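Local coordinates for protein ATP-dependent DNA helicase (PDB 5V9X) that uses ATP to move 3'-to-5' along single-stranded DNA and unwind RNA:DNA hybrids, as a bacterial helicase of the Lhr family, at residues A[194-199]-A[236-241]; A[198-203]-A[828-833]; A[205-210]-A[490-495]; A[546-551]-A[784-789]. One frame throughout, in Å; residues are numbered along the deposited sequence.

Contact 1: A[194-199]-A[236-241]; sequences HAVAAT and ARFLSG
V196 meets F238 through one methyl. With chi1 at -61°, CG1 lies anti to the carbonyl carbon and CG2 falls between it and the backbone N, which sends CG2 to the far end of the ring, 3.9 Å from F238 CE2 and almost as near CZ. The approach is oblique, and the two side chains cross at about a right angle. V196 also packs on R201 and L205 of helix 200-213, so this short turn is held against the helix that follows it.

A197 comes next and does most of the covering. Its CA sits 3.8 Å from the centroid of the F238 ring, only 2° off the normal, a CH-pi contact squarely over the face. On the same residue CB stands 4.1 Å from F238 CD2, while the carbonyl O comes 3.8 Å from F238 CD1, beyond the rim on the same side of the ring.

The turn these residues belong to follows strand 187-191 and starts at H194, the last residue of DEVH, a DExH-type motif II of superfamily 2 helicases. F238 reaches across from helix 232-240 in the same RecA-like domain, with V193, V456 and A206 also packed on it.

Further on, T199 takes the N-cap position of helix 200-213. It grips V196 O twice from one face of that carbonyl, with OG1 3.0 Å and backbone N 3.2 Å from V196 O.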
loop_
_atom_site.group_PDB
_atom_site.type_symbol
_atom_site.label_atom_id
_atom_site.label_comp_id
_atom_site.label_asym_id
_atom_site.label_seq_id
_atom_site.Cartn_x
_atom_site.Cartn_y
_atom_site.Cartn_z
ATOM N N HIS A 194 -3.783 3.616 8.508
ATOM C CA HIS A 194 -4.445 2.952 7.391
ATOM C C HIS A 194 -3.450 2.271 6.461
ATOM O O HIS A 194 -3.806 1.307 5.777
ATOM C CB HIS A 194 -5.264 3.960 6.594
ATOM C CG HIS A 194 -4.426 4.844 5.730
ATOM N ND1 HIS A 194 -3.637 5.850 6.244
ATOM C CD2 HIS A 194 -4.224 4.853 4.392
ATOM C CE1 HIS A 194 -2.998 6.452 5.257
ATOM N NE2 HIS A 194 -3.337 5.867 4.123
ATOM N N ALA A 195 -2.208 2.757 6.413
ATOM C CA ALA A 195 -1.237 2.249 5.452
ATOM C C ALA A 195 -0.755 0.841 5.775
ATOM O O ALA A 195 -0.153 0.198 4.906
ATOM C CB ALA A 195 -0.042 3.199 5.366
ATOM N N VAL A 196 -0.994 0.347 6.986
ATOM C CA VAL A 196 -0.573 -0.994 7.376
ATOM C C VAL A 196 -1.722 -1.856 7.874
ATOM O O VAL A 196 -1.533 -3.071 8.039
ATOM C CB VAL A 196 0.542 -0.946 8.445
ATOM C CG1 VAL A 196 1.775 -0.236 7.910
ATOM C CG2 VAL A 196 0.035 -0.268 9.710
ATOM N N ALA A 197 -2.906 -1.281 8.100
ATOM C CA ALA A 197 -3.977 -2.006 8.778
ATOM C C ALA A 197 -4.359 -3.282 8.037
ATOM O O ALA A 197 -4.632 -4.311 8.666
ATOM C CB ALA A 197 -5.197 -1.098 8.939
ATOM N N ALA A 198 -4.372 -3.242 6.705
ATOM C CA ALA A 198 -4.863 -4.352 5.901
ATOM C C ALA A 198 -3.743 -5.194 5.302
ATOM O O ALA A 198 -3.971 -5.904 4.317
ATOM C CB ALA A 198 -5.780 -3.831 4.792
ATOM N N THR A 199 -2.542 -5.139 5.873
ATOM C CA THR A 199 -1.398 -5.859 5.332
ATOM C C THR A 199 -0.736 -6.692 6.420
ATOM O O THR A 199 -0.933 -6.465 7.617
ATOM C CB THR A 199 -0.356 -4.907 4.727
ATOM O OG1 THR A 199 0.085 -3.980 5.729
ATOM C CG2 THR A 199 -0.943 -4.143 3.550
ATOM N N ALA A 236 -9.823 1.021 14.112
ATOM C CA ALA A 236 -9.689 1.140 15.559
ATOM C C ALA A 236 -9.442 -0.216 16.204
ATOM O O ALA A 236 -8.718 -0.306 17.204
ATOM C CB ALA A 236 -10.939 1.792 16.150
ATOM N N ARG A 237 -10.031 -1.279 15.650
ATOM C CA ARG A 237 -9.761 -2.620 16.154
ATOM C C ARG A 237 -8.330 -3.049 15.851
ATOM O O ARG A 237 -7.715 -3.766 16.650
ATOM C CB ARG A 237 -10.755 -3.615 15.556
ATOM C CG ARG A 237 -10.824 -4.939 16.297
ATOM C CD ARG A 237 -11.786 -5.908 15.626
ATOM N NE ARG A 237 -11.227 -6.477 14.403
ATOM C CZ ARG A 237 -10.359 -7.484 14.385
ATOM N NH1 ARG A 237 -9.946 -8.024 15.524
ATOM N NH2 ARG A 237 -9.899 -7.950 13.230
ATOM N N PHE A 238 -7.783 -2.629 14.708
ATOM C CA PHE A 238 -6.388 -2.932 14.422
ATOM C C PHE A 238 -5.463 -2.217 15.394
ATOM O O PHE A 238 -4.488 -2.804 15.877
ATOM C CB PHE A 238 -6.034 -2.550 12.985
ATOM C CG PHE A 238 -4.561 -2.627 12.694
ATOM C CD1 PHE A 238 -3.967 -3.840 12.394
ATOM C CD2 PHE A 238 -3.768 -1.492 12.742
ATOM C CE1 PHE A 238 -2.617 -3.922 12.138
ATOM C CE2 PHE A 238 -2.410 -1.566 12.488
ATOM C CZ PHE A 238 -1.836 -2.785 12.187
ATOM N N LEU A 239 -5.755 -0.947 15.690
ATOM C CA LEU A 239 -4.866 -0.148 16.527
ATOM C C LEU A 239 -4.807 -0.681 17.953
ATOM O O LEU A 239 -3.719 -0.810 18.524
ATOM C CB LEU A 239 -5.320 1.313 16.517
ATOM C CG LEU A 239 -4.690 2.268 17.532
ATOM C CD1 LEU A 239 -3.213 2.479 17.246
ATOM C CD2 LEU A 239 -5.433 3.592 17.549
ATOM N N SER A 240 -5.957 -1.010 18.542
ATOM C CA SER A 240 -6.017 -1.352 19.957
ATOM C C SER A 240 -6.145 -2.844 20.229
ATOM O O SER A 240 -5.918 -3.266 21.367
ATOM C CB SER A 240 -7.186 -0.628 20.628
ATOM O OG SER A 240 -7.115 0.771 20.414
ATOM N N GLY A 241 -6.500 -3.650 19.233
ATOM C CA GLY A 241 -6.750 -5.054 19.483
ATOM C C GLY A 241 -7.984 -5.267 20.334
ATOM O O GLY A 241 -9.097 -4.933 19.917
#

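Contact 2: A[198-203]-A[828-833]; sequences ATKRGA and VRECLQ. With nucleotides of chain B.
K200 and E830 reach each other as two stretched chains: K200 CG lies anti to the carbonyl carbon (chi1 -63°) with everything beyond it extended, while E830 is extended from its backbone N outward (chi1 179°). They tie the first turn of helix 200-213, in the N-terminal RecA-like domain, to helix 822-835 of the DEAD/H-associated region, more than 600 residues further along the chain.

The salt bridge puts K200 NZ 2.9 Å from E830 OE1, with the ammonium well above the carboxylate plane, 73° out of it. D462 also pairs with K200 NZ, and R779 takes E830 OE2, so the lysine and the glutamate belong to a wider ionic network. R829, bent back at chi2 and chi3, presents the edge of its guanidinium to K200, with NH2 3.7 Å from K200 CE. Although both groups are cationic, E826 and D834 hold the guanidinium and probably offset its charge.

Next along the helix, R201 heads for the DNA instead. E168 binds its NE and the carbonyl of P105 its NH2, and this same NH2 lies 3.6 Å from C4' of DG9 of chain B.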
loop_
_atom_site.group_PDB
_atom_site.type_symbol
_atom_site.label_atom_id
_atom_site.label_comp_id
_atom_site.label_asym_id
_atom_site.label_seq_id
_atom_site.Cartn_x
_atom_site.Cartn_y
_atom_site.Cartn_z
ATOM N N ALA A 198 -4.372 -3.242 6.705
ATOM C CA ALA A 198 -4.863 -4.352 5.901
ATOM C C ALA A 198 -3.743 -5.194 5.302
ATOM O O ALA A 198 -3.971 -5.904 4.317
ATOM C CB ALA A 198 -5.780 -3.831 4.792
ATOM N N THR A 199 -2.542 -5.139 5.873
ATOM C CA THR A 199 -1.398 -5.859 5.332
ATOM C C THR A 199 -0.736 -6.692 6.420
ATOM O O THR A 199 -0.933 -6.465 7.617
ATOM C CB THR A 199 -0.356 -4.907 4.727
ATOM O OG1 THR A 199 0.085 -3.980 5.729
ATOM C CG2 THR A 199 -0.943 -4.143 3.550
ATOM N N LYS A 200 0.065 -7.666 5.978
ATOM C CA LYS A 200 0.885 -8.434 6.905
ATOM C C LYS A 200 1.949 -7.574 7.569
ATOM O O LYS A 200 2.491 -7.968 8.606
ATOM C CB LYS A 200 1.543 -9.613 6.188
ATOM C CG LYS A 200 0.562 -10.629 5.644
ATOM C CD LYS A 200 1.276 -11.874 5.150
ATOM C CE LYS A 200 0.318 -12.791 4.411
ATOM N NZ LYS A 200 0.967 -14.065 4.001
ATOM N N ARG A 201 2.269 -6.416 6.990
ATOM C CA ARG A 201 3.156 -5.480 7.666
ATOM C C ARG A 201 2.518 -4.950 8.948
ATOM O O ARG A 201 3.201 -4.779 9.962
ATOM C CB ARG A 201 3.520 -4.334 6.722
ATOM C CG ARG A 201 4.662 -3.458 7.210
ATOM C CD ARG A 201 4.933 -2.325 6.238
ATOM N NE ARG A 201 5.995 -1.442 6.712
ATOM C CZ ARG A 201 6.158 -0.186 6.307
ATOM N NH1 ARG A 201 5.319 0.341 5.424
ATOM N NH2 ARG A 201 7.153 0.547 6.791
ATOM N N GLY A 202 1.207 -4.692 8.918
ATOM C CA GLY A 202 0.510 -4.243 10.115
ATOM C C GLY A 202 0.302 -5.353 11.124
ATOM O O GLY A 202 0.365 -5.122 12.335
ATOM N N ALA A 203 0.042 -6.570 10.639
ATOM C CA ALA A 203 -0.008 -7.721 11.534
ATOM C C ALA A 203 1.337 -7.921 12.217
ATOM O O ALA A 203 1.404 -8.199 13.421
ATOM C CB ALA A 203 -0.413 -8.973 10.763
ATOM N N VAL A 828 -2.607 -20.592 0.737
ATOM C CA VAL A 828 -3.982 -20.647 0.248
ATOM C C VAL A 828 -4.828 -19.575 0.925
ATOM O O VAL A 828 -5.711 -18.974 0.300
ATOM C CB VAL A 828 -4.572 -22.054 0.459
ATOM C CG1 VAL A 828 -5.991 -22.117 -0.060
ATOM C CG2 VAL A 828 -3.727 -23.100 -0.241
ATOM N N ARG A 829 -4.569 -19.314 2.207
ATOM C CA ARG A 829 -5.319 -18.290 2.926
ATOM C C ARG A 829 -5.089 -16.909 2.318
ATOM O O ARG A 829 -6.037 -16.135 2.143
ATOM C CB ARG A 829 -4.927 -18.312 4.406
ATOM C CG ARG A 829 -5.968 -17.772 5.377
ATOM C CD ARG A 829 -5.950 -16.257 5.445
ATOM N NE ARG A 829 -4.599 -15.717 5.557
ATOM C CZ ARG A 829 -4.288 -14.446 5.322
ATOM N NH1 ARG A 829 -5.234 -13.590 4.960
ATOM N NH2 ARG A 829 -3.033 -14.032 5.442
ATOM N N GLU A 830 -3.837 -16.584 1.981
ATOM C CA GLU A 830 -3.551 -15.265 1.424
ATOM C C GLU A 830 -4.146 -15.106 0.030
ATOM O O GLU A 830 -4.737 -14.065 -0.280
ATOM C CB GLU A 830 -2.043 -15.014 1.386
ATOM C CG GLU A 830 -1.684 -13.657 0.788
ATOM C CD GLU A 830 -0.192 -13.380 0.759
ATOM O OE1 GLU A 830 0.595 -14.287 1.097
ATOM O OE2 GLU A 830 0.191 -12.248 0.395
ATOM N N CYS A 831 -4.001 -16.124 -0.821
ATOM C CA CYS A 831 -4.512 -16.027 -2.186
ATOM C C CYS A 831 -6.020 -15.810 -2.200
ATOM O O CYS A 831 -6.523 -14.904 -2.874
ATOM C CB CYS A 831 -4.148 -17.288 -2.976
ATOM S SG CYS A 831 -2.383 -17.504 -3.299
ATOM N N LEU A 832 -6.758 -16.628 -1.448
ATOM C CA LEU A 832 -8.214 -16.599 -1.524
ATOM C C LEU A 832 -8.805 -15.393 -0.800
ATOM O O LEU A 832 -9.806 -14.827 -1.256
ATOM C CB LEU A 832 -8.792 -17.893 -0.951
ATOM C CG LEU A 832 -8.351 -19.214 -1.589
ATOM C CD1 LEU A 832 -9.008 -20.383 -0.877
ATOM C CD2 LEU A 832 -8.678 -19.244 -3.072
ATOM N N GLN A 833 -8.212 -14.985 0.321
ATOM C CA GLN A 833 -8.766 -13.911 1.141
ATOM C C GLN A 833 -8.138 -12.552 0.870
ATOM O O GLN A 833 -8.853 -11.546 0.819
ATOM C CB GLN A 833 -8.608 -14.242 2.627
ATOM C CG GLN A 833 -9.320 -15.501 3.078
ATOM C CD GLN A 833 -9.192 -15.720 4.571
ATOM O OE1 GLN A 833 -8.696 -14.855 5.296
ATOM N NE2 GLN A 833 -9.636 -16.879 5.041
ATOM P P DG B 9 10.475 3.602 3.152
ATOM O OP1 DG B 9 10.337 4.849 3.936
ATOM O OP2 DG B 9 11.338 3.569 1.948
ATOM O "O5'" DG B 9 10.948 2.437 4.127
ATOM C "C5'" DG B 9 10.113 2.043 5.207
ATOM C "C4'" DG B 9 10.652 0.794 5.876
ATOM O "O4'" DG B 9 10.453 -0.345 5.003
ATOM C "C3'" DG B 9 12.140 0.834 6.204
ATOM O "O3'" DG B 9 12.368 0.249 7.475
ATOM C "C2'" DG B 9 12.775 0.015 5.081
ATOM C "C1'" DG B 9 11.682 -0.995 4.759
ATOM N N9 DG B 9 11.690 -1.431 3.367
ATOM C C8 DG B 9 11.546 -0.639 2.254
ATOM N N7 DG B 9 11.589 -1.304 1.135
ATOM C C5 DG B 9 11.768 -2.623 1.528
ATOM C C6 DG B 9 11.885 -3.793 0.746
ATOM O O6 DG B 9 11.853 -3.900 -0.487
ATOM N N1 DG B 9 12.056 -4.927 1.537
ATOM C C2 DG B 9 12.105 -4.926 2.912
ATOM N N2 DG B 9 12.275 -6.120 3.502
ATOM N N3 DG B 9 11.996 -3.831 3.658
ATOM C C4 DG B 9 11.831 -2.720 2.899
#

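Contact 3: A[205-210]-A[490-495]; sequences LALSLE and APFATL
L207 reaches from helix 200-213 to F492, and its side chain can be followed outward. From CB the chain turns so that CG is anti to the carbonyl carbon (chi1 -72°), which carries it off the helix to the aromatic ring. CG is already 3.9 Å from F492 CE2. At the tip the two methyls divide the work: CD1 presses closest, 3.7 Å from F492 CE2, and has CZ next to it, while CD2 settles 4.0 Å from F492 CD2. The leucine crosses the phenylalanine at about a right angle and meets it obliquely.

One residue earlier, A206 points its CB straight at P491 and touches the proline ring 3.7 Å away at CD, with CG a little further off. The contact is wholly apolar, and no hydrogen bond crosses it.

P491 and F492 are presented by two overlapping type I turns, A490 to A493 and F492 to L495. The first is closed by a weak bond, the second by L495 N to F492 O at 3.1 Å. Lying between helices 479-488 and 497-508, they join the winged-helix region to the RecA-like helicase domain.

Around this, F492 leans on L464 of helix 461-471 and, like L207, on V486 of helix 479-488. L205 and S208, on another side of helix 200-213, pack on helix 167-174, and E210 pairs with R222 of strand 221-226 in the RecA sheet.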
loop_
_atom_site.group_PDB
_atom_site.type_symbol
_atom_site.label_atom_id
_atom_site.label_comp_id
_atom_site.label_asym_id
_atom_site.label_seq_id
_atom_site.Cartn_x
_atom_site.Cartn_y
_atom_site.Cartn_z
ATOM N N LEU A 205 3.281 -5.420 12.758
ATOM C CA LEU A 205 3.256 -4.321 13.719
ATOM C C LEU A 205 2.329 -4.625 14.891
ATOM O O LEU A 205 2.626 -4.258 16.035
ATOM C CB LEU A 205 2.836 -3.028 13.022
ATOM C CG LEU A 205 2.545 -1.798 13.891
ATOM C CD1 LEU A 205 3.709 -1.486 14.825
ATOM C CD2 LEU A 205 2.223 -0.591 13.012
ATOM N N ALA A 206 1.203 -5.295 14.628
ATOM C CA ALA A 206 0.266 -5.619 15.698
ATOM C C ALA A 206 0.915 -6.507 16.754
ATOM O O ALA A 206 0.659 -6.349 17.953
ATOM C CB ALA A 206 -0.978 -6.293 15.122
ATOM N N LEU A 207 1.765 -7.444 16.328
ATOM C CA LEU A 207 2.425 -8.330 17.280
ATOM C C LEU A 207 3.575 -7.631 17.998
ATOM O O LEU A 207 3.790 -7.864 19.193
ATOM C CB LEU A 207 2.920 -9.590 16.572
ATOM C CG LEU A 207 1.834 -10.581 16.155
ATOM C CD1 LEU A 207 2.446 -11.797 15.481
ATOM C CD2 LEU A 207 1.000 -10.997 17.357
ATOM N N SER A 208 4.328 -6.786 17.287
ATOM C CA SER A 208 5.378 -6.008 17.937
ATOM C C SER A 208 4.821 -5.204 19.105
ATOM O O SER A 208 5.419 -5.166 20.187
ATOM C CB SER A 208 6.052 -5.078 16.924
ATOM O OG SER A 208 6.833 -5.803 15.993
ATOM N N LEU A 209 3.661 -4.570 18.907
ATOM C CA LEU A 209 3.066 -3.762 19.965
ATOM C C LEU A 209 2.620 -4.613 21.150
ATOM O O LEU A 209 2.700 -4.159 22.298
ATOM C CB LEU A 209 1.891 -2.958 19.411
ATOM C CG LEU A 209 2.242 -1.904 18.356
ATOM C CD1 LEU A 209 0.991 -1.179 17.872
ATOM C CD2 LEU A 209 3.271 -0.914 18.893
ATOM N N GLU A 210 2.148 -5.839 20.903
ATOM C CA GLU A 210 1.784 -6.711 22.016
ATOM C C GLU A 210 3.021 -7.202 22.757
ATOM O O GLU A 210 3.004 -7.335 23.986
ATOM C CB GLU A 210 0.950 -7.892 21.520
ATOM C CG GLU A 210 -0.476 -7.534 21.125
ATOM C CD GLU A 210 -1.284 -6.952 22.277
ATOM O OE1 GLU A 210 -2.159 -6.097 22.016
ATOM O OE2 GLU A 210 -1.050 -7.349 23.440
ATOM N N ALA A 490 -5.129 -7.786 16.898
ATOM C CA ALA A 490 -6.304 -7.832 16.034
ATOM C C ALA A 490 -6.264 -8.976 15.016
ATOM O O ALA A 490 -7.273 -9.676 14.861
ATOM C CB ALA A 490 -6.483 -6.494 15.313
ATOM N N PRO A 491 -5.153 -9.206 14.298
ATOM C CA PRO A 491 -5.175 -10.242 13.249
ATOM C C PRO A 491 -5.267 -11.663 13.778
ATOM O O PRO A 491 -5.459 -12.586 12.978
ATOM C CB PRO A 491 -3.849 -10.026 12.505
ATOM C CG PRO A 491 -3.358 -8.691 12.937
ATOM C CD PRO A 491 -3.843 -8.533 14.335
ATOM N N PHE A 492 -5.132 -11.874 15.088
ATOM C CA PHE A 492 -5.151 -13.215 15.661
ATOM C C PHE A 492 -6.203 -13.359 16.755
ATOM O O PHE A 492 -6.115 -14.276 17.577
ATOM C CB PHE A 492 -3.768 -13.579 16.201
ATOM C CG PHE A 492 -2.681 -13.549 15.161
ATOM C CD1 PHE A 492 -2.431 -14.658 14.369
ATOM C CD2 PHE A 492 -1.910 -12.415 14.978
ATOM C CE1 PHE A 492 -1.432 -14.636 13.415
ATOM C CE2 PHE A 492 -0.910 -12.384 14.023
ATOM C CZ PHE A 492 -0.670 -13.498 13.243
ATOM N N ALA A 493 -7.204 -12.476 16.772
ATOM C CA ALA A 493 -8.225 -12.508 17.812
ATOM C C ALA A 493 -9.034 -13.799 17.805
ATOM O O ALA A 493 -9.672 -14.122 18.813
ATOM C CB ALA A 493 -9.159 -11.307 17.661
ATOM N N THR A 494 -9.033 -14.543 16.694
ATOM C CA THR A 494 -9.760 -15.805 16.602
ATOM C C THR A 494 -8.841 -16.979 16.278
ATOM O O THR A 494 -9.319 -18.022 15.821
ATOM C CB THR A 494 -10.872 -15.719 15.554
ATOM O OG1 THR A 494 -10.291 -15.706 14.243
ATOM C CG2 THR A 494 -11.707 -14.461 15.754
ATOM N N LEU A 495 -7.541 -16.832 16.507
ATOM C CA LEU A 495 -6.576 -17.868 16.159
ATOM C C LEU A 495 -6.889 -19.169 16.893
ATOM O O LEU A 495 -6.874 -19.191 18.135
ATOM C CB LEU A 495 -5.161 -17.403 16.497
ATOM C CG LEU A 495 -4.016 -18.381 16.217
ATOM C CD1 LEU A 495 -3.949 -18.732 14.739
ATOM C CD2 LEU A 495 -2.691 -17.803 16.691
#

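Contact 4: A[546-551]-A[784-789]; sequences GGAIPD and AARALL. With nucleotides of chain B.
R786 lies along the backbone of G547 and A548. Its CG is anti to the backbone N (chi1 -173°), so the chain leaves helix 774-786 toward the loop: CG comes 3.9 Å from G547 O and CD 3.8 Å from A548 CA. The methyl CB of A548 adds a looser contact to the same CD. As modelled the guanidinium meets the loop edge-on, near A548 CA, but the placement of NH1 is doubtful.

Helix 461-471 positions both partners. D462 makes a salt bridge to R786 NE, and the side-chain amide of Q466 donates to G547 O and to R786 O, linking loop and helix end. Helix 774-786 stops there in a Schellman motif, with L788 at positive phi.

On the DNA side of the loop, G546 O accepts a hydrogen bond from N2 of DG9 of chain B at 3.2 Å, with an N-H...O angle of 156°. I549 is inserted between the bases of DT8 and DG9 of chain B. Its CG2 is 3.5 Å from N1 of DG9 of chain B. CD1 of I549 lies 3.8 Å from both C4 of DG9 and C2 of DT8 of chain B. I549 thus acts as an intercalating side chain, consistent with a loop of the winged-helix region lining the path of the bound single-stranded tracking strand.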
loop_
_atom_site.group_PDB
_atom_site.type_symbol
_atom_site.label_atom_id
_atom_site.label_comp_id
_atom_site.label_asym_id
_atom_site.label_seq_id
_atom_site.Cartn_x
_atom_site.Cartn_y
_atom_site.Cartn_z
ATOM N N GLY A 546 14.076 -8.853 7.548
ATOM C CA GLY A 546 13.506 -7.749 6.811
ATOM C C GLY A 546 12.050 -7.466 7.099
ATOM O O GLY A 546 11.507 -6.497 6.555
ATOM N N GLY A 547 11.397 -8.276 7.929
ATOM C CA GLY A 547 10.019 -8.026 8.300
ATOM C C GLY A 547 9.005 -8.746 7.437
ATOM O O GLY A 547 9.187 -9.920 7.100
ATOM N N ALA A 548 7.928 -8.051 7.071
ATOM C CA ALA A 548 6.845 -8.655 6.308
ATOM C C ALA A 548 6.908 -8.360 4.817
ATOM O O ALA A 548 6.319 -9.111 4.031
ATOM C CB ALA A 548 5.489 -8.187 6.849
ATOM N N ILE A 549 7.595 -7.302 4.407
ATOM C CA ILE A 549 7.651 -6.957 2.982
ATOM C C ILE A 549 8.385 -8.061 2.227
ATOM O O ILE A 549 9.496 -8.448 2.628
ATOM C CB ILE A 549 8.332 -5.604 2.786
ATOM C CG1 ILE A 549 7.457 -4.484 3.359
ATOM C CG2 ILE A 549 8.613 -5.355 1.311
ATOM C CD1 ILE A 549 8.111 -3.120 3.337
ATOM N N PRO A 550 7.817 -8.597 1.153
ATOM C CA PRO A 550 8.446 -9.728 0.466
ATOM C C PRO A 550 9.520 -9.296 -0.517
ATOM O O PRO A 550 9.512 -8.184 -1.050
ATOM C CB PRO A 550 7.269 -10.382 -0.267
ATOM C CG PRO A 550 6.354 -9.240 -0.557
ATOM C CD PRO A 550 6.481 -8.290 0.607
ATOM N N ASP A 551 10.456 -10.211 -0.757
ATOM C CA ASP A 551 11.444 -10.055 -1.821
ATOM C C ASP A 551 10.760 -10.354 -3.146
ATOM O O ASP A 551 10.487 -11.512 -3.472
ATOM C CB ASP A 551 12.636 -10.980 -1.603
ATOM C CG ASP A 551 13.606 -10.453 -0.564
ATOM O OD1 ASP A 551 13.398 -9.327 -0.066
ATOM O OD2 ASP A 551 14.584 -11.167 -0.250
ATOM N N ALA A 784 6.933 -18.934 2.930
ATOM C CA ALA A 784 7.974 -19.778 3.509
ATOM C C ALA A 784 9.156 -18.948 3.992
ATOM O O ALA A 784 9.695 -19.192 5.078
ATOM C CB ALA A 784 8.433 -20.823 2.491
ATOM N N ALA A 785 9.569 -17.954 3.201
ATOM C CA ALA A 785 10.689 -17.109 3.597
ATOM C C ALA A 785 10.329 -16.233 4.791
ATOM O O ALA A 785 11.134 -16.080 5.718
ATOM C CB ALA A 785 11.141 -16.249 2.418
ATOM N N ARG A 786 9.125 -15.654 4.788
ATOM C CA ARG A 786 8.710 -14.801 5.898
ATOM C C ARG A 786 8.627 -15.586 7.202
ATOM O O ARG A 786 8.934 -15.048 8.273
ATOM C CB ARG A 786 7.366 -14.140 5.573
ATOM C CG ARG A 786 6.910 -13.102 6.589
ATOM C CD ARG A 786 5.704 -12.306 6.098
ATOM N NE ARG A 786 5.083 -12.894 4.914
ATOM C CZ ARG A 786 4.899 -12.248 3.766
ATOM N NH1 ARG A 786 5.276 -10.984 3.647
ATOM N NH2 ARG A 786 4.326 -12.860 2.737
ATOM N N ALA A 787 8.231 -16.860 7.132
ATOM C CA ALA A 787 8.204 -17.726 8.304
ATOM C C ALA A 787 9.592 -18.194 8.731
ATOM O O ALA A 787 9.692 -18.928 9.721
ATOM C CB ALA A 787 7.311 -18.942 8.041
ATOM N N LEU A 788 10.646 -17.800 8.009
ATOM C CA LEU A 788 12.032 -18.130 8.338
ATOM C C LEU A 788 12.313 -19.629 8.249
ATOM O O LEU A 788 13.098 -20.166 9.032
ATOM C CB LEU A 788 12.419 -17.601 9.726
ATOM C CG LEU A 788 12.164 -16.117 9.992
ATOM C CD1 LEU A 788 12.406 -15.784 11.459
ATOM C CD2 LEU A 788 13.039 -15.266 9.093
ATOM N N LEU A 789 11.687 -20.313 7.291
ATOM C CA LEU A 789 11.833 -21.756 7.153
ATOM C C LEU A 789 12.740 -22.176 6.005
ATOM O O LEU A 789 13.227 -23.313 6.011
ATOM C CB LEU A 789 10.460 -22.409 6.958
ATOM C CG LEU A 789 9.469 -22.219 8.103
ATOM C CD1 LEU A 789 8.146 -22.853 7.746
ATOM C CD2 LEU A 789 10.016 -22.816 9.388
ATOM P P DG B 9 10.475 3.602 3.152
ATOM O OP1 DG B 9 10.337 4.849 3.936
ATOM O OP2 DG B 9 11.338 3.569 1.948
ATOM O "O5'" DG B 9 10.948 2.437 4.127
ATOM C "C5'" DG B 9 10.113 2.043 5.207
ATOM C "C4'" DG B 9 10.652 0.794 5.876
ATOM O "O4'" DG B 9 10.453 -0.345 5.003
ATOM C "C3'" DG B 9 12.140 0.834 6.204
ATOM O "O3'" DG B 9 12.368 0.249 7.475
ATOM C "C2'" DG B 9 12.775 0.015 5.081
ATOM C "C1'" DG B 9 11.682 -0.995 4.759
ATOM N N9 DG B 9 11.690 -1.431 3.367
ATOM C C8 DG B 9 11.546 -0.639 2.254
ATOM N N7 DG B 9 11.589 -1.304 1.135
ATOM C C5 DG B 9 11.768 -2.623 1.528
ATOM C C6 DG B 9 11.885 -3.793 0.746
ATOM O O6 DG B 9 11.853 -3.900 -0.487
ATOM N N1 DG B 9 12.056 -4.927 1.537
ATOM C C2 DG B 9 12.105 -4.926 2.912
ATOM N N2 DG B 9 12.275 -6.120 3.502
ATOM N N3 DG B 9 11.996 -3.831 3.658
ATOM C C4 DG B 9 11.831 -2.720 2.899
ATOM P P DT B 8 10.152 2.925 -2.515
ATOM O OP1 DT B 8 10.725 4.286 -2.563
ATOM O OP2 DT B 8 10.987 1.768 -2.904
ATOM O "O5'" DT B 8 9.583 2.653 -1.046
ATOM C "C5'" DT B 8 8.519 3.451 -0.537
ATOM C "C4'" DT B 8 7.852 2.771 0.646
ATOM O "O4'" DT B 8 7.085 1.642 0.196
ATOM C "C3'" DT B 8 8.813 2.204 1.681
ATOM O "O3'" DT B 8 8.996 3.150 2.718
ATOM C "C2'" DT B 8 8.108 0.929 2.194
ATOM C "C1'" DT B 8 6.877 0.791 1.290
ATOM N N1 DT B 8 6.658 -0.592 0.778
ATOM C C2 DT B 8 5.544 -1.290 1.185
ATOM O O2 DT B 8 4.716 -0.834 1.951
ATOM N N3 DT B 8 5.433 -2.548 0.658
ATOM C C4 DT B 8 6.309 -3.168 -0.217
ATOM O O4 DT B 8 6.121 -4.307 -0.635
ATOM C C5 DT B 8 7.456 -2.381 -0.602
ATOM C C7 DT B 8 8.473 -2.946 -1.547
ATOM C C6 DT B 8 7.573 -1.147 -0.092
#

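All four contacts are buried, yet their chemistry differs. Contact 1 is packing inside one RecA-like domain, aromatic against backbone and methyl. Contacts 2 and 3 both use helix 200-213, the first to reach the DEAD/H-associated region by charge at the start of the helix, the second the winged-helix region by apolar side chains further along; A203 CB touching P491 CG joins them. Contact 1 abuts contact 3, where F238 CA packs on A490 CB. Contact 4 lies beside contact 2, A548 CB resting on K200 O, and D462 serves both K200 and R786. Contact 2 reaches the DNA through R201, beside a sugar and a thymine base, contact 4 through I549 and G546 at the bases.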